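Local coordinates for protein monooxygenase (Agrobacterium tumefaciens, PDB 2I7G) that probably catalyses flavin-dependent oxidation of a still unidentified substrate by molecular oxygen, as a TIM-barrel member of the luciferase-like monooxygenase family, at residues B[196-202]-B[215-220]; B[120-126]-B[187-191]; B[29-34]-B[74-78]; B[156-160]-B[172-177]; B[221-227]-B[302-307]. One frame throughout, in Å; residues are numbered along the deposited sequence. Where two conformers were deposited one is given.

Contact 1 (B[196-202]-B[215-220]); sequences VWIAVGG and LPVALA. With SO4 (sulfate ion), chain E.
Trp197 and Pro216 meet in a CH-pi contact: Pro216 CB sits 3.4 Å from the centroid of the six-membered indole ring, 12° off the ring normal. The flat indole suits the compact proline, which covers its face while Val217 O approaches the ring in plane, 3.3 Å from Trp197 CZ3. With CG anti to the carbonyl carbon (chi1 -74°), the indole reaches across to the neighbouring strand. Beyond it a parallel ladder follows, in which Ile198 N donates to Pro216 O (3.0 Å) and Ala218 N to Ile198 O (2.8 Å); Val200 N to Ala218 O and Ala220 N to Val200 O continue the same pattern. Branched residues dominate one face of the sheet, where Val200 CG2 lies 3.8 Å from Leu219 CD1, whereas the small Ala199 and Ala218 lie on the other face, against Met130. At the strand end Gly201 N donates to O2 of a sulfate, probably from the crystallisation liquor, at 2.8 Å. Ser206 OG also holds this ion, perhaps at a phosphate site as in flavin-binding relatives. The pair forms a beta-alpha-beta unit with helix 204-212. Val217 and Leu219 pack on helix 230-242, and strand 252-260 continues the barrel beyond 217-220.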
# COMPACT_ATOMS: atom_id res chain seq x y z
N VAL B 196 -12.15 -5.76 11.95
CA VAL B 196 -10.92 -6.41 12.36
C VAL B 196 -11.29 -7.82 12.85
O VAL B 196 -12.09 -7.97 13.78
CB VAL B 196 -10.19 -5.63 13.46
CG1 VAL B 196 -8.98 -6.43 13.97
CG2 VAL B 196 -9.76 -4.25 12.90
N TRP B 197 -10.76 -8.82 12.16
CA TRP B 197 -10.92 -10.23 12.52
C TRP B 197 -9.63 -10.72 13.15
O TRP B 197 -8.55 -10.26 12.80
CB TRP B 197 -11.15 -11.09 11.26
CG TRP B 197 -12.52 -10.94 10.67
CD1 TRP B 197 -13.03 -9.82 10.05
CD2 TRP B 197 -13.53 -11.94 10.60
NE1 TRP B 197 -14.32 -10.08 9.62
CE2 TRP B 197 -14.64 -11.37 9.94
CE3 TRP B 197 -13.62 -13.27 11.06
CZ2 TRP B 197 -15.83 -12.08 9.74
CZ3 TRP B 197 -14.80 -13.97 10.84
CH2 TRP B 197 -15.89 -13.37 10.18
N ILE B 198 -9.73 -11.70 14.05
CA ILE B 198 -8.59 -12.33 14.65
C ILE B 198 -8.46 -13.75 14.06
O ILE B 198 -9.37 -14.59 14.20
CB ILE B 198 -8.71 -12.38 16.19
CG1 ILE B 198 -8.87 -10.97 16.77
CG2 ILE B 198 -7.51 -13.12 16.81
CD1 ILE B 198 -7.85 -9.96 16.33
N ALA B 199 -7.33 -14.02 13.43
CA ALA B 199 -7.02 -15.38 12.94
C ALA B 199 -6.45 -16.21 14.08
O ALA B 199 -5.55 -15.77 14.81
CB ALA B 199 -6.02 -15.32 11.77
N VAL B 200 -6.98 -17.41 14.24
CA VAL B 200 -6.56 -18.31 15.31
C VAL B 200 -6.24 -19.69 14.69
O VAL B 200 -6.86 -20.08 13.69
CB VAL B 200 -7.62 -18.38 16.42
CG1 VAL B 200 -7.84 -16.99 17.03
CG2 VAL B 200 -8.99 -18.93 15.90
N GLY B 201 -5.29 -20.40 15.28
CA GLY B 201 -4.89 -21.73 14.77
C GLY B 201 -5.39 -22.90 15.60
O GLY B 201 -5.17 -24.07 15.24
N GLY B 202 -6.07 -22.65 16.70
CA GLY B 202 -6.57 -23.80 17.46
C GLY B 202 -5.91 -24.00 18.80
O GLY B 202 -5.84 -25.12 19.32
N LEU B 215 -14.49 -9.88 19.33
CA LEU B 215 -14.04 -9.71 17.94
C LEU B 215 -14.36 -10.98 17.11
O LEU B 215 -14.35 -12.07 17.68
CB LEU B 215 -12.53 -9.49 17.91
CG LEU B 215 -12.13 -8.16 18.59
CD1 LEU B 215 -10.64 -8.14 18.74
CD2 LEU B 215 -12.57 -7.03 17.70
N PRO B 216 -14.69 -10.83 15.82
CA PRO B 216 -14.91 -12.00 14.96
C PRO B 216 -13.60 -12.81 14.86
O PRO B 216 -12.51 -12.24 14.97
CB PRO B 216 -15.21 -11.42 13.56
CG PRO B 216 -15.36 -9.94 13.75
CD PRO B 216 -14.89 -9.55 15.11
N VAL B 217 -13.74 -14.12 14.70
CA VAL B 217 -12.59 -15.02 14.70
C VAL B 217 -12.58 -15.86 13.43
O VAL B 217 -13.65 -16.30 12.93
CB VAL B 217 -12.50 -15.92 15.95
CG1 VAL B 217 -12.20 -15.07 17.19
CG2 VAL B 217 -13.80 -16.75 16.16
N ALA B 218 -11.38 -16.11 12.91
CA ALA B 218 -11.23 -16.99 11.73
C ALA B 218 -10.31 -18.13 12.14
O ALA B 218 -9.15 -17.89 12.45
CB ALA B 218 -10.62 -16.20 10.55
N LEU B 219 -10.84 -19.34 12.13
CA LEU B 219 -10.11 -20.52 12.54
C LEU B 219 -9.47 -21.26 11.34
O LEU B 219 -10.17 -21.69 10.41
CB LEU B 219 -11.10 -21.47 13.20
CG LEU B 219 -10.52 -22.75 13.78
CD1 LEU B 219 -9.36 -22.52 14.81
CD2 LEU B 219 -11.71 -23.47 14.44
N ALA B 220 -8.16 -21.46 11.40
CA ALA B 220 -7.47 -22.31 10.39
C ALA B 220 -7.70 -23.80 10.69
O ALA B 220 -7.44 -24.27 11.81
CB ALA B 220 -5.98 -21.97 10.34
S SO4 E . -2.63 -18.94 17.42
O1 SO4 E . -2.13 -17.87 16.56
O2 SO4 E . -4.08 -19.06 17.36
O3 SO4 E . -2.02 -20.21 17.00
O4 SO4 E . -2.22 -18.60 18.78
O HOH W 1 -4.98 -24.85 12.95

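Contact 2 (B[120-126]-B[187-191]); sequences DLLSNGR and PRPLQ
Gly125 and Leu190 bring the backbones together, their CA atoms 5.2 Å apart, where helix 109-122 ends and the irregular segment 187-191 runs past it. The helix closes in a Schellman motif: Asn124 has positive phi, and Gly125 N returns to Asp120 O. Gly125 also has positive phi (99°), a conformation that glycine adopts without hindrance from a side chain. Leu190 CD2 packs against this turn, 3.5 Å from Asn124 C. Further back, Leu121 fills the bend of the proline-rich segment: CD1 touches Pro187 CG at 3.7 Å, and CD2 lies by Arg188 O. Asp120 carries the polar part. Its CG is anti to the backbone N (chi1 -156°), which extends the carboxylate toward the passing chain. OD2 accepts from Gln191 N at 2.9 Å, nearly along the C-O axis, and more weakly from Leu190 N at 2.8 Å. OD1 is met from above the carboxylate plane by Gln191 NE2, at 2.8 Å, and also accepts from Ala127 N. Gln191 suits its place because its amide works both ways, NE2 serving Asp120 and Ala127 O while OE1 accepts from Arg96. The second subunit packs on Leu121 and Leu190 through its Gly41. Since the donors named for this buried carboxylate are all neutral N-H groups, its charge is probably offset by their dipoles, and the bonds to Leu190 and Gln191 tie the helix end to the segment.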
# COMPACT_ATOMS: atom_id res chain seq x y z
N ASP B 120 -9.91 1.06 2.03
CA ASP B 120 -11.34 1.27 2.28
C ASP B 120 -11.90 2.41 1.41
O ASP B 120 -12.99 2.30 0.83
CB ASP B 120 -11.67 1.56 3.75
CG ASP B 120 -13.10 1.21 4.07
OD1 ASP B 120 -13.52 0.06 3.72
OD2 ASP B 120 -13.80 2.07 4.64
N LEU B 121 -11.17 3.52 1.35
CA LEU B 121 -11.60 4.65 0.52
C LEU B 121 -11.58 4.32 -0.98
O LEU B 121 -12.55 4.67 -1.70
CB LEU B 121 -10.73 5.87 0.84
CG LEU B 121 -10.89 6.43 2.27
CD1 LEU B 121 -9.90 7.61 2.37
CD2 LEU B 121 -12.32 6.89 2.56
N LEU B 122 -10.51 3.67 -1.43
CA LEU B 122 -10.38 3.28 -2.84
C LEU B 122 -11.47 2.29 -3.28
O LEU B 122 -11.86 2.29 -4.47
CB LEU B 122 -9.02 2.60 -3.09
CG LEU B 122 -7.81 3.57 -3.00
CD1 LEU B 122 -6.44 2.78 -2.88
CD2 LEU B 122 -7.83 4.59 -4.20
N SER B 123 -11.90 1.45 -2.33
CA SER B 123 -12.90 0.37 -2.58
C SER B 123 -14.35 0.73 -2.21
O SER B 123 -15.24 -0.12 -2.26
CB SER B 123 -12.50 -0.90 -1.81
OG SER B 123 -12.66 -0.70 -0.40
N ASN B 124 -14.55 1.98 -1.79
CA ASN B 124 -15.85 2.45 -1.36
C ASN B 124 -16.47 1.60 -0.22
O ASN B 124 -17.66 1.31 -0.24
CB ASN B 124 -16.78 2.53 -2.57
CG ASN B 124 -16.32 3.56 -3.57
OD1 ASN B 124 -15.79 3.22 -4.64
ND2 ASN B 124 -16.44 4.82 -3.20
N GLY B 125 -15.64 1.22 0.76
CA GLY B 125 -16.12 0.61 2.01
C GLY B 125 -16.01 -0.90 2.08
O GLY B 125 -16.78 -1.53 2.80
N ARG B 126 -15.03 -1.48 1.37
CA ARG B 126 -14.93 -2.96 1.25
C ARG B 126 -13.69 -3.59 1.96
O ARG B 126 -13.48 -4.84 1.85
CB ARG B 126 -14.96 -3.36 -0.21
CG ARG B 126 -16.33 -3.25 -0.85
CD ARG B 126 -16.34 -3.60 -2.29
NE ARG B 126 -15.54 -2.72 -3.14
CZ ARG B 126 -14.61 -3.13 -4.02
NH1 ARG B 126 -14.29 -4.43 -4.18
NH2 ARG B 126 -13.98 -2.20 -4.75
N PRO B 187 -6.01 8.94 6.48
CA PRO B 187 -7.38 9.39 6.32
C PRO B 187 -8.35 8.49 7.07
O PRO B 187 -8.04 7.30 7.34
CB PRO B 187 -7.63 9.25 4.81
CG PRO B 187 -6.84 8.04 4.43
CD PRO B 187 -5.57 8.13 5.32
N ARG B 188 -9.52 9.03 7.41
CA ARG B 188 -10.55 8.22 8.05
C ARG B 188 -11.18 7.30 6.99
O ARG B 188 -11.32 7.69 5.83
CB ARG B 188 -11.63 9.12 8.69
CG ARG B 188 -11.09 10.13 9.71
CD ARG B 188 -10.14 9.44 10.69
NE ARG B 188 -10.81 8.40 11.48
CZ ARG B 188 -10.19 7.59 12.34
NH1 ARG B 188 -8.86 7.64 12.49
NH2 ARG B 188 -10.93 6.73 13.05
N PRO B 189 -11.50 6.06 7.36
CA PRO B 189 -12.11 5.17 6.37
C PRO B 189 -13.53 5.54 6.06
O PRO B 189 -14.10 6.46 6.71
CB PRO B 189 -12.06 3.79 7.03
CG PRO B 189 -12.06 4.05 8.47
CD PRO B 189 -11.31 5.38 8.66
N LEU B 190 -14.12 4.82 5.11
CA LEU B 190 -15.55 5.00 4.82
C LEU B 190 -16.49 4.24 5.78
O LEU B 190 -17.50 4.79 6.25
CB LEU B 190 -15.81 4.63 3.36
CG LEU B 190 -17.06 5.12 2.62
CD1 LEU B 190 -17.37 6.61 2.74
CD2 LEU B 190 -16.80 4.76 1.17
N GLN B 191 -16.16 2.98 6.07
CA GLN B 191 -16.96 2.17 6.98
C GLN B 191 -16.95 2.80 8.38
O GLN B 191 -15.93 3.35 8.81
CB GLN B 191 -16.44 0.73 7.06
CG GLN B 191 -16.65 -0.07 5.77
CD GLN B 191 -16.04 -1.46 5.88
OE1 GLN B 191 -16.71 -2.40 6.31
NE2 GLN B 191 -14.77 -1.58 5.54

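Contact 3 (B[29-34]-B[74-78]); sequences FADVNP and PDYVV
Tyr76 lies alongside Phe29 and Asp31 and can be followed outward. Its CB stands 4.0 Å from Phe29 O, and CD1 comes closer to the same oxygen. CE1 then meets Phe29 CB and Asp31 OD1, each at 3.5 Å, while OH reaches only the rim of the Phe29 ring, 4.2 Å from CD2. The edge of Phe29 is turned toward the tyrosine face in an offset edge-to-face pair, the planes at 79°, so the rings meet nearly at right angles. The Asp31 carboxylate has its main partner in Arg281. A single beta bridge fixes the backbones: Val77 N donates to Ala30 O at 3.1 Å and Val32 N to Asp75 O at 2.9 Å. The small Ala30 fits against two valines, its CB 3.5 Å from Val78 CG2. Val77 also packs on Leu121 of the second subunit. These are the loops following the adjacent parallel strands 23-28 and 65-68, at the C-terminal rim of the TIM barrel, the end where enzymes of this fold carry their active sites.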
# COMPACT_ATOMS: atom_id res chain seq x y z
N PHE B 29 -1.55 -16.74 -0.47
CA PHE B 29 -0.30 -16.14 -0.07
C PHE B 29 0.51 -15.66 -1.27
O PHE B 29 1.57 -15.01 -1.09
CB PHE B 29 0.55 -17.15 0.74
CG PHE B 29 -0.12 -17.63 2.02
CD1 PHE B 29 -1.15 -16.90 2.61
CD2 PHE B 29 0.31 -18.82 2.63
CE1 PHE B 29 -1.75 -17.33 3.81
CE2 PHE B 29 -0.28 -19.27 3.80
CZ PHE B 29 -1.33 -18.54 4.40
N ALA B 30 0.00 -15.98 -2.48
CA ALA B 30 0.62 -15.56 -3.74
C ALA B 30 2.05 -16.12 -3.81
O ALA B 30 3.04 -15.38 -3.92
CB ALA B 30 0.61 -14.02 -3.85
N ASP B 31 2.12 -17.45 -3.75
CA ASP B 31 3.36 -18.24 -3.94
C ASP B 31 3.96 -17.96 -5.31
O ASP B 31 3.26 -17.81 -6.30
CB ASP B 31 3.00 -19.74 -3.83
CG ASP B 31 2.10 -20.06 -2.61
OD1 ASP B 31 2.36 -21.07 -1.93
OD2 ASP B 31 1.13 -19.32 -2.31
N VAL B 32 5.29 -17.93 -5.34
CA VAL B 32 6.06 -17.88 -6.56
C VAL B 32 7.12 -19.00 -6.59
O VAL B 32 7.47 -19.61 -5.56
CB VAL B 32 6.74 -16.49 -6.78
CG1 VAL B 32 5.64 -15.39 -6.88
CG2 VAL B 32 7.73 -16.15 -5.65
N ASN B 33 7.64 -19.24 -7.78
CA ASN B 33 8.79 -20.10 -7.93
C ASN B 33 10.00 -19.44 -7.29
O ASN B 33 10.40 -18.34 -7.70
CB ASN B 33 9.06 -20.38 -9.40
CG ASN B 33 10.08 -21.50 -9.59
OD1 ASN B 33 10.90 -21.76 -8.69
ND2 ASN B 33 10.04 -22.16 -10.73
N PRO B 34 10.59 -20.09 -6.27
CA PRO B 34 11.74 -19.51 -5.60
C PRO B 34 12.99 -19.61 -6.50
O PRO B 34 13.98 -18.97 -6.20
CB PRO B 34 11.91 -20.41 -4.37
CG PRO B 34 11.38 -21.75 -4.80
CD PRO B 34 10.24 -21.43 -5.74
N PRO B 74 11.51 -15.73 -0.07
CA PRO B 74 11.62 -15.64 -1.53
C PRO B 74 10.49 -16.33 -2.27
O PRO B 74 10.26 -16.01 -3.42
CB PRO B 74 12.99 -16.30 -1.85
CG PRO B 74 13.37 -17.05 -0.62
CD PRO B 74 12.66 -16.41 0.55
N ASP B 75 9.78 -17.27 -1.64
CA ASP B 75 8.75 -17.96 -2.38
C ASP B 75 7.34 -17.36 -2.24
O ASP B 75 6.35 -18.03 -2.61
CB ASP B 75 8.72 -19.45 -2.04
CG ASP B 75 8.60 -19.73 -0.54
OD1 ASP B 75 8.87 -18.84 0.28
OD2 ASP B 75 8.29 -20.88 -0.18
N TYR B 76 7.25 -16.12 -1.76
CA TYR B 76 5.94 -15.43 -1.69
C TYR B 76 6.14 -13.99 -2.13
O TYR B 76 7.15 -13.37 -1.78
CB TYR B 76 5.42 -15.38 -0.27
CG TYR B 76 5.07 -16.73 0.30
CD1 TYR B 76 3.97 -17.45 -0.17
CD2 TYR B 76 5.83 -17.27 1.35
CE1 TYR B 76 3.64 -18.72 0.37
CE2 TYR B 76 5.50 -18.53 1.90
CZ TYR B 76 4.41 -19.22 1.42
OH TYR B 76 4.08 -20.45 1.98
N VAL B 77 5.22 -13.48 -2.94
CA VAL B 77 5.39 -12.14 -3.47
C VAL B 77 4.68 -11.07 -2.61
O VAL B 77 4.96 -9.87 -2.77
CB VAL B 77 4.96 -12.08 -4.97
CG1 VAL B 77 3.47 -12.28 -5.16
CG2 VAL B 77 5.34 -10.73 -5.63
N VAL B 78 3.80 -11.48 -1.70
CA VAL B 78 3.01 -10.50 -0.90
C VAL B 78 3.58 -10.36 0.50
O VAL B 78 3.22 -11.12 1.41
CB VAL B 78 1.51 -10.83 -0.90
CG1 VAL B 78 0.72 -9.80 -0.03
CG2 VAL B 78 0.98 -10.82 -2.41
O HOH W 2 5.42 -20.93 -1.69

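Contact 4 (B[156-160]-B[172-177]); sequences EKLDL and WSGTKH
Trp172 offers one face to Leu160, whose CB lies 3.9 Å from the centroid of the five-membered ring, and the opposite face to Gly174 N; at the edge, NE1 donates to Asp159 OD2 (2.9 Å). The second flat group, His177, takes Leu160 CD2 over one face, 3.7 Å from the ring centroid. One branched leucine thus serves two rings, its CG anti to the backbone N (chi1 177°). The contact seats helix 150-166 of the barrel against the end of strand 169-172, in a small antiparallel sheet, and the loop beyond. His177 NE2 is also bonded to Asp108, and Pro109 of helix 109-122 touches both Leu160 and the histidine. Lys157 runs beside the His177 edge to the carbonyl oxygens of Ser105 and Asp107. Glu156, long enough to span from helix to loop, grips the turn: OE1 accepts from Lys176 N at 2.9 Å, and Thr175 N adds weak bonds to both oxygens. Thr175 OG1 donates to Glu156 OE2 at 2.7 Å, on the syn side and 30° out of the carboxylate plane.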
# COMPACT_ATOMS: atom_id res chain seq x y z
N GLU B 156 -0.88 -5.41 22.74
CA GLU B 156 -0.79 -3.94 22.76
C GLU B 156 -1.15 -3.40 21.38
O GLU B 156 -1.87 -2.42 21.25
CB GLU B 156 0.61 -3.47 23.15
CG GLU B 156 0.90 -3.67 24.64
CD GLU B 156 2.12 -2.91 25.12
OE1 GLU B 156 2.69 -2.14 24.31
OE2 GLU B 156 2.51 -3.09 26.30
N LYS B 157 -0.64 -4.04 20.34
CA LYS B 157 -0.85 -3.49 18.99
C LYS B 157 -2.29 -3.66 18.51
O LYS B 157 -2.85 -2.81 17.82
CB LYS B 157 0.16 -4.06 18.00
CG LYS B 157 1.54 -3.48 18.25
CD LYS B 157 2.63 -4.18 17.37
CE LYS B 157 3.94 -3.42 17.47
NZ LYS B 157 4.96 -3.93 16.51
N LEU B 158 -2.90 -4.76 18.93
CA LEU B 158 -4.32 -4.97 18.67
C LEU B 158 -5.07 -3.90 19.45
O LEU B 158 -6.00 -3.29 18.88
CB LEU B 158 -4.77 -6.39 19.07
CG LEU B 158 -6.26 -6.68 18.90
CD1 LEU B 158 -6.72 -6.42 17.46
CD2 LEU B 158 -6.56 -8.12 19.26
N ASP B 159 -4.71 -3.67 20.76
CA ASP B 159 -5.38 -2.63 21.55
C ASP B 159 -5.24 -1.26 20.84
O ASP B 159 -6.24 -0.53 20.65
CB ASP B 159 -4.76 -2.55 22.95
CG ASP B 159 -5.50 -1.59 23.85
OD1 ASP B 159 -6.67 -1.89 24.19
OD2 ASP B 159 -4.90 -0.57 24.26
N LEU B 160 -4.02 -0.92 20.39
CA LEU B 160 -3.89 0.33 19.58
C LEU B 160 -4.76 0.36 18.29
O LEU B 160 -5.51 1.32 18.03
CB LEU B 160 -2.45 0.64 19.30
CG LEU B 160 -2.17 1.86 18.42
CD1 LEU B 160 -2.84 3.12 19.00
CD2 LEU B 160 -0.64 1.96 18.37
N TRP B 172 -2.86 7.08 23.56
CA TRP B 172 -2.60 5.67 23.79
C TRP B 172 -1.17 5.56 24.28
O TRP B 172 -0.30 6.30 23.82
CB TRP B 172 -2.79 4.83 22.50
CG TRP B 172 -2.54 3.35 22.72
CD1 TRP B 172 -3.49 2.39 23.01
CD2 TRP B 172 -1.27 2.66 22.71
NE1 TRP B 172 -2.89 1.17 23.15
CE2 TRP B 172 -1.53 1.30 22.99
CE3 TRP B 172 0.06 3.07 22.49
CZ2 TRP B 172 -0.50 0.32 23.07
CZ3 TRP B 172 1.08 2.10 22.56
CH2 TRP B 172 0.79 0.75 22.85
N SER B 173 -0.92 4.67 25.22
CA SER B 173 0.46 4.34 25.63
C SER B 173 0.57 2.86 26.03
O SER B 173 -0.43 2.23 26.35
CB SER B 173 0.95 5.28 26.74
OG SER B 173 0.20 5.08 27.92
N GLY B 174 1.77 2.32 25.95
CA GLY B 174 2.01 0.91 26.28
C GLY B 174 3.48 0.71 26.58
O GLY B 174 4.18 1.67 26.97
N THR B 175 3.96 -0.51 26.40
CA THR B 175 5.34 -0.84 26.71
C THR B 175 6.17 -1.22 25.47
O THR B 175 7.40 -1.20 25.52
CB THR B 175 5.43 -2.00 27.75
OG1 THR B 175 5.04 -3.23 27.13
CG2 THR B 175 4.53 -1.76 28.95
N LYS B 176 5.49 -1.59 24.38
CA LYS B 176 6.17 -2.13 23.19
C LYS B 176 5.91 -1.28 21.94
O LYS B 176 6.15 -1.74 20.81
CB LYS B 176 5.71 -3.58 22.90
CG LYS B 176 5.98 -4.61 23.97
CD LYS B 176 7.46 -4.65 24.35
CE LYS B 176 7.84 -6.00 24.93
NZ LYS B 176 9.10 -5.88 25.71
N HIS B 177 5.40 -0.06 22.12
CA HIS B 177 5.09 0.85 21.02
C HIS B 177 5.13 2.27 21.58
O HIS B 177 4.71 2.50 22.72
CB HIS B 177 3.70 0.53 20.41
CG HIS B 177 3.36 1.33 19.18
ND1 HIS B 177 2.95 2.65 19.24
CD2 HIS B 177 3.38 1.01 17.86
CE1 HIS B 177 2.73 3.10 18.01
NE2 HIS B 177 2.98 2.12 17.16
O HOH W 3 6.57 -1.72 18.28

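Contact 5 (B[221-227]-B[302-307]); sequences IIGGEYR and PEGNLF. With SO4 (sulfate ion), chain F.
Glu225 and Gly304 bring the two loops closest, CA to CA 4.4 Å, and next to them Tyr226 N donates to Glu303 O at 3.0 Å. Gly223 and Gly224 both have positive phi, which glycine accepts most readily. Asn305 supplies the main side-chain link, ND2 to Gly224 O at 2.9 Å and nearly straight (170°), on a lone pair of that carbonyl. Its CG stands between the backbone N and the carbonyl carbon (chi1 61°), which swings the amide to the glycine loop, while OD1 accepts from Arg286. Gly224 N also binds O2 of a sulfate, probably from the crystallisation liquor, and Trp288 NE1 holds it too. In the barrel the loop leaving strand 217-220 is thereby joined to the one entering strand 307-309. The Tyr226 ring has Gly304 O in plane at its edge, 3.6 Å from CD1, and packs on helix 311-325. In one of two conformers, Arg227 lays a guanidinium face over Glu303, NE 3.1 Å from OE1, a salt bridge of charges alone; NH2 also bonds Glu225 OE1.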
# COMPACT_ATOMS: atom_id res chain seq x y z
N ILE B 221 -8.25 -24.53 9.72
CA ILE B 221 -8.53 -25.97 9.89
C ILE B 221 -7.38 -26.75 9.26
O ILE B 221 -7.32 -26.91 8.03
CB ILE B 221 -9.87 -26.42 9.23
CG1 ILE B 221 -11.06 -25.55 9.69
CG2 ILE B 221 -10.13 -27.96 9.46
CD1 ILE B 221 -11.25 -25.49 11.19
N ILE B 222 -6.44 -27.18 10.09
CA ILE B 222 -5.24 -27.82 9.56
C ILE B 222 -5.08 -29.19 10.23
O ILE B 222 -4.92 -29.27 11.44
CB ILE B 222 -3.99 -26.89 9.71
CG1 ILE B 222 -4.23 -25.62 8.85
CG2 ILE B 222 -2.68 -27.65 9.41
CD1 ILE B 222 -3.03 -24.78 8.47
N GLY B 223 -5.17 -30.25 9.44
CA GLY B 223 -4.92 -31.61 9.97
C GLY B 223 -6.10 -32.29 10.66
O GLY B 223 -6.84 -31.67 11.44
N GLY B 224 -6.27 -33.57 10.36
CA GLY B 224 -7.31 -34.38 10.98
C GLY B 224 -8.68 -34.06 10.45
O GLY B 224 -8.84 -33.45 9.38
N GLU B 225 -9.69 -34.52 11.17
CA GLU B 225 -11.07 -34.28 10.77
C GLU B 225 -11.49 -32.91 11.21
O GLU B 225 -11.18 -32.49 12.33
CB GLU B 225 -11.98 -35.37 11.35
CG GLU B 225 -11.61 -36.75 10.80
CD GLU B 225 -12.65 -37.81 11.11
OE1 GLU B 225 -13.60 -37.56 11.89
OE2 GLU B 225 -12.53 -38.91 10.54
N TYR B 226 -12.17 -32.19 10.33
CA TYR B 226 -12.56 -30.83 10.66
C TYR B 226 -13.41 -30.77 11.94
O TYR B 226 -13.30 -29.80 12.68
CB TYR B 226 -13.23 -30.09 9.48
CG TYR B 226 -14.59 -30.59 9.06
CD1 TYR B 226 -14.76 -31.32 7.89
CD2 TYR B 226 -15.73 -30.22 9.76
CE1 TYR B 226 -16.04 -31.75 7.46
CE2 TYR B 226 -17.01 -30.64 9.35
CZ TYR B 226 -17.16 -31.39 8.21
OH TYR B 226 -18.41 -31.78 7.84
N ARG B 227 -14.21 -31.82 12.16
CA ARG B 227 -15.10 -31.92 13.33
C ARG B 227 -14.39 -31.64 14.64
O ARG B 227 -14.99 -31.10 15.58
CB ARG B 227 -15.69 -33.34 13.44
CG ARG B 227 -16.85 -33.58 12.54
CD ARG B 227 -17.49 -34.90 12.88
NE ARG B 227 -16.74 -36.07 12.41
CZ ARG B 227 -17.22 -37.32 12.44
NH1 ARG B 227 -18.44 -37.53 12.92
NH2 ARG B 227 -16.50 -38.33 12.00
N PRO B 302 -14.92 -37.11 3.19
CA PRO B 302 -16.02 -36.30 3.75
C PRO B 302 -15.71 -35.61 5.08
O PRO B 302 -16.07 -34.44 5.26
CB PRO B 302 -17.18 -37.30 3.89
CG PRO B 302 -16.90 -38.34 2.81
CD PRO B 302 -15.37 -38.47 2.79
N GLU B 303 -15.00 -36.30 5.97
CA GLU B 303 -14.67 -35.72 7.29
C GLU B 303 -13.34 -34.96 7.35
O GLU B 303 -13.05 -34.33 8.36
CB GLU B 303 -14.67 -36.82 8.35
CG GLU B 303 -16.02 -37.57 8.46
CD GLU B 303 -17.21 -36.64 8.80
OE1 GLU B 303 -17.01 -35.51 9.33
OE2 GLU B 303 -18.36 -37.05 8.54
N GLY B 304 -12.54 -35.02 6.29
CA GLY B 304 -11.19 -34.50 6.35
C GLY B 304 -11.11 -32.99 6.20
O GLY B 304 -12.05 -32.34 5.78
N ASN B 305 -9.93 -32.45 6.45
CA ASN B 305 -9.77 -31.00 6.46
C ASN B 305 -9.61 -30.34 5.06
O ASN B 305 -9.69 -29.10 4.94
CB ASN B 305 -8.59 -30.63 7.35
CG ASN B 305 -7.32 -31.24 6.85
OD1 ASN B 305 -6.71 -30.71 5.98
ND2 ASN B 305 -6.97 -32.42 7.38
N LEU B 306 -9.40 -31.15 4.02
CA LEU B 306 -9.23 -30.58 2.66
C LEU B 306 -10.58 -30.55 1.93
O LEU B 306 -11.24 -31.60 1.79
CB LEU B 306 -8.23 -31.41 1.84
CG LEU B 306 -6.78 -31.39 2.35
CD1 LEU B 306 -5.88 -32.23 1.40
CD2 LEU B 306 -6.28 -29.92 2.43
N PHE B 307 -10.99 -29.35 1.50
CA PHE B 307 -12.29 -29.13 0.84
C PHE B 307 -12.02 -29.22 -0.66
O PHE B 307 -11.66 -28.22 -1.33
CB PHE B 307 -12.88 -27.78 1.28
CG PHE B 307 -13.51 -27.85 2.63
CD1 PHE B 307 -14.88 -27.69 2.80
CD2 PHE B 307 -12.71 -28.09 3.76
CE1 PHE B 307 -15.44 -27.78 4.05
CE2 PHE B 307 -13.27 -28.20 5.04
CZ PHE B 307 -14.63 -28.05 5.18
S SO4 F . -4.39 -34.51 7.62
O1 SO4 F . -3.79 -33.35 8.27
O2 SO4 F . -5.80 -34.51 7.92
O3 SO4 F . -4.21 -34.42 6.19
O4 SO4 F . -3.82 -35.73 8.15
O HOH W 4 -7.65 -27.28 5.33
O HOH W 5 -7.96 -34.74 7.43
O HOH W 6 -18.61 -33.51 5.70
O HOH W 7 -18.74 -33.80 9.49

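Along the chain contact 3 closes first; contact 2 follows and encloses contact 4, then come contacts 1 and 5. Contact 1 lies nearest the centre of the chain, within the parallel barrel sheet, and touches contact 4 directly: Leu158, on the helix of 156-160, packs on Ile198 and Leu215. Contact 5 continues the same chain from strand 217-220, its centre about 17 Å from that of contact 1. Contacts 2 and 5 lie on opposite sides of the chain's centre, their own centres about 36 Å apart. Both contact 2 and contact 3 reach the second subunit, though their centres are about 28 Å apart, so dimer packing involves a helix end as well as the barrel's C-terminal loops.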